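Local coordinates for protein DspB (Aggregatibacter actinomycetemcomitans, PDB 1YHT) that hydrolyses terminal beta-linked N-acetylhexosamine residues as a family 20 glycoside hydrolase, probably releasing biofilms by cutting their matrix polysaccharide, at residues L111-D116 and S165-I170; H65-R70 and I157-S162. One frame throughout, in Å; residues are numbered along the deposited sequence.

In the fold
The two contacts illustrate how one barrel helix can serve two layers of a fold. Both use helix 154-171: contact 1 packs its later turns (165-170) on strand 110-117 of the parallel barrel, and contact 2 joins its earlier turns (157-162) to the loop 65-70 that follows strand 49-53. Their centres lie about 11 Å apart, contact 1 being closer to the middle of the chain. Along the sequence the order is 65-70, 111-116, 157-162, 165-170, with the segments of the two contacts alternating. They also touch directly, since Glu166 OE2 accepts a probable hydrogen bond from Leu66 N at 2.8 Å, holding the loop after strand 49-53 to the helix that packs on the outside of the barrel.

Contact 1. Residues L111-D116 and S165-I170; sequences LIPELD and SEVIDI
Val167 holds CG1 anti to its own backbone N (chi1 170°) and CG2 beside that N, a setting that spreads its two methyl groups toward different residues of the strand. On the other side, Leu115 has CG anti to its N (chi1 -168°), and its isobutyl end as a whole faces the helix, CD1 marginally the nearer to Val167 CG2 and CD2 packed against Met160. CG1 of Val167 lies alongside the CB-CG bond of Pro113, 3.7 Å from CB and 3.9 Å from CG, and the two side chains run antiparallel past one another. The other branch makes a looser touch, Val167 CG2 standing 4.4 Å from Leu115 CD1. A single branched side chain of the helix thus bridges two strand residues that are two positions apart and face the same way. The backbones come closest at the same place, with 7.5 Å between the CA atoms of Pro113 and Val167.

This is the layer between strands and helices in a TIM barrel. Helix 154-171 lies in the crossover between strand 110-117 and its parallel neighbour 177-181, and its apolar side rests on the outside of both, Phe178 of the second strand touching Pro113 as well as Val167. The alternation of the strand sends Glu114 the other way, into the barrel. There its carboxylate is buried and held through both oxygens: OE1 by His51 and His53, OE2 by Trp216. Glu166, on another face of the helix, is bonded through OE1 to Ser64 OG.

Contact 2. Residues H65-R70 and I157-S162; sequences HLLNQR and ITFMQS
Ser162 OG donates to Phe159 O, one turn back in the same helix, over 2.7 Å, and both residues also meet the loop 65-70. The hydroxyl is tucked over the backbone, from where it can reach that oxygen. It approaches at a C=O...donor angle of 128°, tilted 19° from the carbonyl plane. The bond holds the hydroxyl back against its own helix, and the serine presents CB and OG to the loop. The end of Leu66 lies over Ser162, but the exact place of its CD2 methyl is doubtful: the separation of 3.0 Å between Leu66 CD2 and Ser162 O is too short for ordinary packing, and the leucine's first torsion is strained. The distance from that methyl to Ser162 OG, 3.6 Å between Leu66 CD2 and the hydroxyl oxygen, is therefore approximate.

Deeper in, Leu67 brings CD2 to the rim of the Phe159 ring, near its plane and 4.1 Å from CZ, the two side chains set roughly perpendicular. The ring extends toward the loop because its CG is anti to the backbone N (chi1 170°). Both leucines occupy the central positions of a type I beta turn from His65 to Asn68, where Asn68 N bonds to His65 O at 3.1 Å. Asn68 follows with a left-handed backbone, and together with Gln69 it faces Ser64 as a G1 beta bulge. This compact reversal presents adjacent leucines to one helix.

Helix 122-132 adds to the apolar cluster, with Val128 touching both Leu67 and Phe159, while helix 192-208 packs against Ile157 and Met160; the loop, on its way from strand 49-53 to strand 75-76, thus meets helices 122-132 and 154-171 together.

Contact 1. Residues L111-D116 and S165-I170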
ATOM      1  N   LEU A 111      -5.284   0.272  11.424  1.00  7.08           N
ATOM      2  CA  LEU A 111      -4.261   0.950  10.602  1.00  6.14           C
ATOM      3  C   LEU A 111      -3.283  -0.111  10.108  1.00  6.15           C
ATOM      4  O   LEU A 111      -2.712  -0.849  10.905  1.00  6.74           O
ATOM      5  CB  LEU A 111      -3.545   1.982  11.435  1.00  6.92           C
ATOM      6  CG  LEU A 111      -4.459   3.090  12.032  1.00 10.29           C
ATOM      7  CD1 LEU A 111      -3.656   4.178  12.805  1.00  9.04           C
ATOM      8  CD2 LEU A 111      -5.251   3.757  10.927  1.00  9.32           C
ATOM      9  N   ILE A 112      -3.102  -0.200   8.799  1.00  5.25           N
ATOM     10  CA  ILE A 112      -2.172  -1.135   8.236  1.00  4.66           C
ATOM     11  C   ILE A 112      -1.042  -0.319   7.592  1.00  5.49           C
ATOM     12  O   ILE A 112      -1.202   0.210   6.498  1.00  4.88           O
ATOM     13  CB  ILE A 112      -2.828  -2.101   7.235  1.00  4.46           C
ATOM     14  CG1 ILE A 112      -4.037  -2.785   7.888  1.00  4.92           C
ATOM     15  CG2 ILE A 112      -1.779  -3.067   6.625  1.00  4.89           C
ATOM     16  CD1 ILE A 112      -4.904  -3.675   6.972  1.00  5.00           C
ATOM     17  N   PRO A 113       0.117  -0.244   8.262  1.00  6.42           N
ATOM     18  CA  PRO A 113       1.235   0.451   7.596  1.00  6.56           C
ATOM     19  C   PRO A 113       1.786  -0.370   6.439  1.00  6.75           C
ATOM     20  O   PRO A 113       1.809  -1.596   6.531  1.00  7.49           O
ATOM     21  CB  PRO A 113       2.275   0.623   8.721  1.00  6.36           C
ATOM     22  CG  PRO A 113       2.105  -0.663   9.568  1.00  7.84           C
ATOM     23  CD  PRO A 113       0.517  -0.775   9.591  1.00  7.73           C
ATOM     24  N   GLU A 114       2.252   0.312   5.379  1.00  7.11           N
ATOM     25  CA  GLU A 114       2.943  -0.304   4.258  1.00  7.37           C
ATOM     26  C   GLU A 114       4.314   0.289   4.120  1.00  7.63           C
ATOM     27  O   GLU A 114       4.465   1.472   3.761  1.00  7.12           O
ATOM     28  CB  GLU A 114       2.203  -0.170   2.894  1.00  7.47           C
ATOM     29  CG  GLU A 114       2.907  -0.954   1.780  1.00  8.72           C
ATOM     30  CD  GLU A 114       2.346  -0.800   0.376  1.00 10.59           C
ATOM     31  OE1 GLU A 114       1.223  -0.279   0.191  1.00  9.41           O
ATOM     32  OE2 GLU A 114       3.094  -1.184  -0.568  1.00  8.51           O
ATOM     33  N   LEU A 115       5.321  -0.555   4.355  1.00  7.71           N
ATOM     34  CA  LEU A 115       6.703  -0.199   4.104  1.00  7.39           C
ATOM     35  C   LEU A 115       7.102  -0.966   2.852  1.00  7.23           C
ATOM     36  O   LEU A 115       7.422  -2.127   2.921  1.00  6.56           O
ATOM     37  CB  LEU A 115       7.566  -0.575   5.325  1.00  7.60           C
ATOM     38  CG  LEU A 115       8.989  -0.027   5.363  1.00 10.62           C
ATOM     39  CD1 LEU A 115       8.974   1.476   5.555  1.00  9.21           C
ATOM     40  CD2 LEU A 115       9.804  -0.729   6.452  1.00 11.09           C
ATOM     41  N   ASP A 116       7.019  -0.300   1.701  1.00  7.09           N
ATOM     42  CA  ASP A 116       7.148  -0.977   0.432  1.00  7.66           C
ATOM     43  C   ASP A 116       8.642  -1.285   0.152  1.00  7.27           C
ATOM     44  O   ASP A 116       9.545  -0.517   0.511  1.00  9.00           O
ATOM     45  CB  ASP A 116       6.510  -0.153  -0.705  1.00  6.36           C
ATOM     46  CG  ASP A 116       6.169  -0.984  -1.928  1.00 10.15           C
ATOM     47  OD1 ASP A 116       6.658  -2.145  -2.039  1.00  9.74           O
ATOM     48  OD2 ASP A 116       5.433  -0.437  -2.804  1.00  5.24           O
ATOM     49  N   SER A 165      10.667  -2.694  12.602  1.00  6.37           N
ATOM     50  CA  SER A 165      10.472  -2.626  14.068  1.00  6.00           C
ATOM     51  C   SER A 165      10.040  -1.244  14.567  1.00  5.87           C
ATOM     52  O   SER A 165       9.187  -1.111  15.456  1.00  5.20           O
ATOM     53  CB  SER A 165      11.760  -3.053  14.778  1.00  6.75           C
ATOM     54  OG  SER A 165      12.022  -4.427  14.523  1.00  8.75           O
ATOM     55  N   GLU A 166      10.666  -0.200  14.013  1.00  6.30           N
ATOM     56  CA  GLU A 166      10.294   1.166  14.323  1.00  5.93           C
ATOM     57  C   GLU A 166       8.852   1.478  13.897  1.00  6.62           C
ATOM     58  O   GLU A 166       8.069   2.075  14.657  1.00  7.11           O
ATOM     59  CB  GLU A 166      11.264   2.108  13.633  1.00  6.66           C
ATOM     60  CG  GLU A 166      10.964   3.569  13.977  1.00  7.21           C
ATOM     61  CD  GLU A 166      11.930   4.535  13.335  1.00  8.38           C
ATOM     62  OE1 GLU A 166      11.653   4.959  12.198  1.00  6.04           O
ATOM     63  OE2 GLU A 166      12.916   4.884  13.989  1.00  6.68           O
ATOM     64  N   VAL A 167       8.502   1.083  12.679  1.00  6.15           N
ATOM     65  CA  VAL A 167       7.129   1.301  12.144  1.00  5.90           C
ATOM     66  C   VAL A 167       6.089   0.557  12.995  1.00  7.16           C
ATOM     67  O   VAL A 167       5.050   1.111  13.390  1.00  8.06           O
ATOM     68  CB  VAL A 167       7.053   0.949  10.671  1.00  4.98           C
ATOM     69  CG1 VAL A 167       5.614   0.931  10.201  1.00  5.96           C
ATOM     70  CG2 VAL A 167       7.868   1.937   9.836  1.00  3.92           C
ATOM     71  N   ILE A 168       6.424  -0.665  13.370  1.00  7.44           N
ATOM     72  CA  ILE A 168       5.584  -1.439  14.288  1.00  6.70           C
ATOM     73  C   ILE A 168       5.397  -0.735  15.624  1.00  6.63           C
ATOM     74  O   ILE A 168       4.266  -0.602  16.119  1.00  6.92           O
ATOM     75  CB  ILE A 168       6.184  -2.864  14.469  1.00  7.04           C
ATOM     76  CG1 ILE A 168       6.035  -3.613  13.178  1.00  5.73           C
ATOM     77  CG2 ILE A 168       5.485  -3.642  15.607  1.00  6.69           C
ATOM     78  CD1 ILE A 168       6.763  -4.908  13.109  1.00  8.02           C
ATOM     79  N   ASP A 169       6.480  -0.225  16.198  1.00  6.15           N
ATOM     80  CA  ASP A 169       6.409   0.543  17.446  1.00  6.13           C
ATOM     81  C   ASP A 169       5.540   1.812  17.345  1.00  6.59           C
ATOM     82  O   ASP A 169       4.770   2.137  18.259  1.00  6.28           O
ATOM     83  CB  ASP A 169       7.791   0.972  17.908  1.00  5.87           C
ATOM     84  CG  ASP A 169       8.612  -0.183  18.468  1.00 10.24           C
ATOM     85  OD1 ASP A 169       8.054  -1.257  18.726  1.00 13.82           O
ATOM     86  OD2 ASP A 169       9.804   0.012  18.669  1.00 13.81           O
ATOM     87  N   ILE A 170       5.660   2.514  16.235  1.00  7.35           N
ATOM     88  CA  ILE A 170       4.856   3.714  15.961  1.00  7.92           C
ATOM     89  C   ILE A 170       3.337   3.428  15.908  1.00  7.34           C
ATOM     90  O   ILE A 170       2.568   4.107  16.559  1.00  6.38           O
ATOM     91  CB  ILE A 170       5.302   4.378  14.652  1.00  7.34           C
ATOM     92  CG1 ILE A 170       6.701   4.997  14.783  1.00 11.47           C
ATOM     93  CG2 ILE A 170       4.347   5.496  14.212  1.00 10.44           C
ATOM     94  CD1 ILE A 170       7.328   5.391  13.375  1.00  9.92           C
TER

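Contact 2. Residues H65-R70 and I157-S162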
ATOM      1  N   HIS A  65      13.206   7.975  13.876  1.00  6.19           N
ATOM      2  CA  HIS A  65      14.538   7.976  14.511  1.00  7.58           C
ATOM      3  C   HIS A  65      15.602   7.325  13.601  1.00  8.42           C
ATOM      4  O   HIS A  65      16.662   7.867  13.381  1.00  7.08           O
ATOM      5  CB  HIS A  65      14.505   7.195  15.840  1.00  7.93           C
ATOM      6  CG  HIS A  65      14.029   7.982  17.024  1.00  7.33           C
ATOM      7  ND1 HIS A  65      12.745   8.469  17.135  1.00  7.74           N
ATOM      8  CD2 HIS A  65      14.659   8.290  18.187  1.00  7.04           C
ATOM      9  CE1 HIS A  65      12.624   9.094  18.300  1.00 10.57           C
ATOM     10  NE2 HIS A  65      13.784   9.020  18.950  1.00  8.14           N
ATOM     11  N   LEU A  66      15.281   6.149  13.054  1.00  9.61           N
ATOM     12  CA  LEU A  66      16.263   5.388  12.252  1.00 10.77           C
ATOM     13  C   LEU A  66      16.725   6.129  11.003  1.00 10.44           C
ATOM     14  O   LEU A  66      17.916   6.073  10.622  1.00 10.44           O
ATOM     15  CB  LEU A  66      15.671   4.009  11.870  1.00 11.89           C
ATOM     16  CG  LEU A  66      15.940   2.796  12.770  1.00 15.91           C
ATOM     17  CD1 LEU A  66      15.609   3.039  14.146  1.00 20.75           C
ATOM     18  CD2 LEU A  66      15.130   1.611  12.298  1.00 17.02           C
ATOM     19  N   LEU A  67      15.793   6.801  10.332  1.00  9.75           N
ATOM     20  CA  LEU A  67      16.125   7.596   9.143  1.00  9.53           C
ATOM     21  C   LEU A  67      16.423   9.062   9.464  1.00  9.33           C
ATOM     22  O   LEU A  67      16.696   9.840   8.575  1.00 10.27           O
ATOM     23  CB  LEU A  67      15.037   7.482   8.099  1.00  8.92           C
ATOM     24  CG  LEU A  67      14.629   6.044   7.764  1.00  7.13           C
ATOM     25  CD1 LEU A  67      13.418   6.057   6.913  1.00  7.06           C
ATOM     26  CD2 LEU A  67      15.731   5.256   7.085  1.00  9.15           C
ATOM     27  N   ASN A  68      16.391   9.395  10.747  1.00  9.48           N
ATOM     28  CA  ASN A  68      16.672  10.712  11.279  1.00  8.47           C
ATOM     29  C   ASN A  68      15.864  11.848  10.590  1.00  7.79           C
ATOM     30  O   ASN A  68      16.426  12.764  10.018  1.00  6.47           O
ATOM     31  CB  ASN A  68      18.193  11.022  11.298  1.00  8.46           C
ATOM     32  CG  ASN A  68      18.515  12.226  12.144  1.00  9.67           C
ATOM     33  OD1 ASN A  68      17.700  12.642  12.964  1.00  9.52           O
ATOM     34  ND2 ASN A  68      19.707  12.801  11.963  1.00 15.02           N
ATOM     35  N   GLN A  69      14.543  11.698  10.612  1.00  8.31           N
ATOM     36  CA  GLN A  69      13.585  12.650  10.102  1.00  7.37           C
ATOM     37  C   GLN A  69      12.754  12.998  11.293  1.00  7.83           C
ATOM     38  O   GLN A  69      11.822  12.255  11.666  1.00  8.01           O
ATOM     39  CB  GLN A  69      12.716  12.024   8.992  1.00  7.59           C
ATOM     40  CG  GLN A  69      11.606  12.965   8.535  1.00  6.71           C
ATOM     41  CD  GLN A  69      11.055  12.605   7.185  1.00  6.66           C
ATOM     42  OE1 GLN A  69      11.507  13.151   6.171  1.00  8.87           O
ATOM     43  NE2 GLN A  69      10.050  11.689   7.161  1.00  5.80           N
ATOM     44  N   ARG A  70      13.133  14.080  11.958  1.00  8.66           N
ATOM     45  CA  ARG A  70      12.619  14.383  13.266  1.00  9.21           C
ATOM     46  C   ARG A  70      11.840  15.711  13.239  1.00 10.14           C
ATOM     47  O   ARG A  70      12.219  16.692  12.554  1.00  8.89           O
ATOM     48  CB  ARG A  70      13.753  14.412  14.293  1.00  9.51           C
ATOM     49  CG  ARG A  70      14.512  13.069  14.552  1.00 10.00           C
ATOM     50  CD  ARG A  70      13.617  11.896  14.950  1.00  8.47           C
ATOM     51  NE  ARG A  70      12.632  12.191  15.980  1.00  9.65           N
ATOM     52  CZ  ARG A  70      12.884  12.290  17.286  1.00 11.99           C
ATOM     53  NH1 ARG A  70      14.119  12.150  17.747  1.00 11.79           N
ATOM     54  NH2 ARG A  70      11.911  12.567  18.147  1.00 10.81           N
ATOM     55  N   ILE A 157      18.508  -7.176   4.720  1.00  9.20           N
ATOM     56  CA  ILE A 157      17.366  -7.725   5.450  1.00  9.10           C
ATOM     57  C   ILE A 157      17.329  -7.229   6.902  1.00  8.09           C
ATOM     58  O   ILE A 157      16.284  -6.798   7.394  1.00  8.08           O
ATOM     59  CB  ILE A 157      17.367  -9.252   5.402  1.00  8.86           C
ATOM     60  CG1 ILE A 157      17.271  -9.678   3.945  1.00 11.32           C
ATOM     61  CG2 ILE A 157      16.203  -9.838   6.221  1.00  8.58           C
ATOM     62  CD1 ILE A 157      17.602 -11.182   3.697  1.00 12.79           C
ATOM     63  N   THR A 158      18.473  -7.255   7.566  1.00  8.76           N
ATOM     64  CA  THR A 158      18.604  -6.700   8.906  1.00  7.97           C
ATOM     65  C   THR A 158      18.171  -5.217   8.940  1.00  7.69           C
ATOM     66  O   THR A 158      17.436  -4.805   9.797  1.00  7.20           O
ATOM     67  CB  THR A 158      20.046  -6.867   9.413  1.00  7.93           C
ATOM     68  OG1 THR A 158      20.354  -8.276   9.534  1.00  9.88           O
ATOM     69  CG2 THR A 158      20.226  -6.225  10.833  1.00  7.72           C
ATOM     70  N   PHE A 159      18.670  -4.419   8.011  1.00  8.10           N
ATOM     71  CA  PHE A 159      18.275  -3.022   7.918  1.00  7.72           C
ATOM     72  C   PHE A 159      16.755  -2.826   7.781  1.00  8.35           C
ATOM     73  O   PHE A 159      16.153  -2.028   8.528  1.00  7.92           O
ATOM     74  CB  PHE A 159      18.967  -2.317   6.754  1.00  8.24           C
ATOM     75  CG  PHE A 159      18.401  -0.972   6.496  1.00  8.12           C
ATOM     76  CD1 PHE A 159      18.758   0.093   7.309  1.00 12.25           C
ATOM     77  CD2 PHE A 159      17.430  -0.786   5.517  1.00  9.88           C
ATOM     78  CE1 PHE A 159      18.184   1.373   7.119  1.00 12.38           C
ATOM     79  CE2 PHE A 159      16.839   0.458   5.342  1.00 11.91           C
ATOM     80  CZ  PHE A 159      17.235   1.553   6.142  1.00 12.00           C
ATOM     81  N   MET A 160      16.158  -3.552   6.834  1.00  7.49           N
ATOM     82  CA  MET A 160      14.720  -3.527   6.578  1.00  7.97           C
ATOM     83  C   MET A 160      13.954  -3.848   7.842  1.00  7.47           C
ATOM     84  O   MET A 160      13.005  -3.148   8.161  1.00  7.72           O
ATOM     85  CB  MET A 160      14.288  -4.516   5.480  1.00  8.22           C
ATOM     86  CG  MET A 160      14.568  -4.028   4.099  1.00 11.90           C
ATOM     87  SD  MET A 160      13.950  -2.380   3.736  1.00 16.39           S
ATOM     88  CE  MET A 160      12.214  -2.517   4.018  1.00 14.68           C
ATOM     89  N   GLN A 161      14.397  -4.893   8.526  1.00  6.11           N
ATOM     90  CA  GLN A 161      13.758  -5.334   9.725  1.00  6.18           C
ATOM     91  C   GLN A 161      13.892  -4.312  10.870  1.00  5.94           C
ATOM     92  O   GLN A 161      12.969  -4.130  11.596  1.00  6.33           O
ATOM     93  CB  GLN A 161      14.309  -6.685  10.120  1.00  6.13           C
ATOM     94  CG  GLN A 161      13.713  -7.804   9.221  1.00  6.80           C
ATOM     95  CD  GLN A 161      14.282  -9.170   9.572  1.00  9.08           C
ATOM     96  OE1 GLN A 161      15.210  -9.274  10.378  1.00  7.62           O
ATOM     97  NE2 GLN A 161      13.722 -10.222   8.967  1.00  6.51           N
ATOM     98  N   SER A 162      15.034  -3.651  10.997  1.00  5.97           N
ATOM     99  CA  SER A 162      15.181  -2.555  11.965  1.00  6.13           C
ATOM    100  C   SER A 162      14.180  -1.412  11.708  1.00  5.98           C
ATOM    101  O   SER A 162      13.620  -0.906  12.659  1.00  5.77           O
ATOM    102  CB  SER A 162      16.618  -2.040  12.039  1.00  6.80           C
ATOM    103  OG  SER A 162      16.896  -1.187  10.947  1.00  8.04           O
TER